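Local atomic coordinates of hypothetical protein CNAG_02591 (PDB entry 4P5N), a protein that may play a role in primary metabolism and is associated with the virulence of the fungus Cryptococcus neoformans in mammals. Residues Val36-Lys39 with Glu40-Ala43. Numbering follows the deposited sequence.
Sequences VTTK and EEAA. With CD (cadmium ion), chain D; SO4 (sulfate ion), chain G.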
loop_
_atom_site.group_PDB
_atom_site.type_symbol
_atom_site.label_atom_id
_atom_site.label_comp_id
_atom_site.label_asym_id
_atom_site.label_seq_id
_atom_site.Cartn_x
_atom_site.Cartn_y
_atom_site.Cartn_z
ATOM N N VAL A 36 -2.199 10.840 -4.771
ATOM C CA VAL A 36 -1.674 10.356 -6.038
ATOM C C VAL A 36 -2.817 10.317 -7.052
ATOM O O VAL A 36 -3.873 9.711 -6.786
ATOM C CB VAL A 36 -1.110 8.939 -5.841
ATOM C CG1 VAL A 36 -0.689 8.342 -7.154
ATOM C CG2 VAL A 36 0.057 8.962 -4.876
ATOM N N THR A 37 -2.643 10.979 -8.198
ATOM C CA THR A 37 -3.766 11.105 -9.145
ATOM C C THR A 37 -3.484 10.653 -10.568
ATOM O O THR A 37 -4.351 10.786 -11.421
ATOM C CB THR A 37 -4.306 12.545 -9.244
ATOM O OG1 THR A 37 -3.248 13.425 -9.624
ATOM C CG2 THR A 37 -4.901 13.007 -7.922
ATOM N N THR A 38 -2.273 10.187 -10.847
ATOM C CA THR A 38 -1.960 9.679 -12.173
ATOM C C THR A 38 -1.401 8.270 -12.078
ATOM O O THR A 38 -0.849 7.872 -11.045
ATOM C CB THR A 38 -0.919 10.555 -12.906
ATOM O OG1 THR A 38 0.304 10.570 -12.150
ATOM C CG2 THR A 38 -1.433 11.982 -13.102
ATOM N N LYS A 39 -1.521 7.526 -13.177
ATOM C CA LYS A 39 -0.974 6.174 -13.234
ATOM C C LYS A 39 0.540 6.193 -13.027
ATOM O O LYS A 39 1.083 5.306 -12.352
ATOM C CB LYS A 39 -1.383 5.477 -14.542
ATOM C CG LYS A 39 -0.640 4.186 -14.850
ATOM C CD LYS A 39 -1.328 3.386 -15.943
ATOM C CE LYS A 39 -1.009 3.931 -17.325
ATOM N NZ LYS A 39 -1.266 2.909 -18.376
ATOM N N GLU A 40 1.214 7.210 -13.575
ATOM C CA GLU A 40 2.676 7.325 -13.460
ATOM C C GLU A 40 3.122 7.597 -12.018
ATOM O O GLU A 40 4.067 6.997 -11.533
ATOM C CB GLU A 40 3.216 8.401 -14.404
ATOM C CG GLU A 40 2.990 8.114 -15.884
ATOM C CD GLU A 40 1.615 8.532 -16.413
ATOM O OE1 GLU A 40 0.794 9.107 -15.666
ATOM O OE2 GLU A 40 1.362 8.284 -17.612
ATOM N N GLU A 41 2.444 8.507 -11.333
ATOM C CA GLU A 41 2.766 8.769 -9.940
ATOM C C GLU A 41 2.447 7.555 -9.071
ATOM O O GLU A 41 3.176 7.245 -8.125
ATOM C CB GLU A 41 1.967 9.959 -9.452
ATOM C CG GLU A 41 2.405 10.526 -8.125
ATOM C CD GLU A 41 1.451 11.603 -7.631
ATOM O OE1 GLU A 41 1.689 12.100 -6.519
ATOM O OE2 GLU A 41 0.458 11.948 -8.339
ATOM N N ALA A 42 1.364 6.857 -9.392
ATOM C CA ALA A 42 1.009 5.648 -8.657
ATOM C C ALA A 42 2.109 4.600 -8.788
ATOM O O ALA A 42 2.512 3.979 -7.798
ATOM C CB ALA A 42 -0.338 5.098 -9.125
ATOM N N ALA A 43 2.600 4.422 -10.010
ATOM C CA ALA A 43 3.679 3.486 -10.254
ATOM C C ALA A 43 4.929 3.869 -9.461
ATOM O O ALA A 43 5.536 3.021 -8.814
ATOM C CB ALA A 43 3.980 3.386 -11.738
HETATM CD CD CD D . 2.876 13.562 -4.828
HETATM S S SO4 G . -4.379 8.428 -15.345
HETATM O O1 SO4 G . -4.862 7.953 -14.029
HETATM O O2 SO4 G . -4.749 7.457 -16.393
HETATM O O3 SO4 G . -2.915 8.594 -15.324
HETATM O O4 SO4 G . -4.989 9.740 -15.648
#
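Glu41 reaches back from the first turn of helix 39-44 to Val36 and Thr37, at the end of strand 26-36. Glu41 CB sits 3.2 Å from Thr38 OG1, and CG touches the CG1 methyl of Val36. With CG anti to the backbone N (chi1 -168°) and the chain extended beyond it, the carboxylate is carried out to the end of the strand. There Glu41 CD comes close to Val36 CA and the two oxygens part: Glu41 OE1 binds the cadmium ion at 2.5 Å, a metal that Asp34 also ligates, while Glu41 OE2 accepts from Thr37 N at 3.3 Å. This hydrogen bond is fairly long but close to straight, and the N-H approaches from above the carboxylate plane, 49° out of it. Held by one oxygen on the metal and the other on the amide, the carboxylate is probably limited in its rotation.

The same CG1 methyl of Val36 also packs 3.8 Å from Ala42 CB, on the buried side of the helix, where Val47 and Pro50 also touch Ala42. Thr38 holds the helix start: Thr38 OG1 accepts from Glu41 N at 3.1 Å, and Thr38 O takes Ala42 N at 2.9 Å. Lys39 N donates almost linearly to O3 of a sulfate, probably from the crystallisation liquor, at 2.8 Å. A threonine N-cap thus opens the short helix after strand 26-36 of this Tudor-family (SH3 clan) domain, with the cadmium site bridging strand and helix.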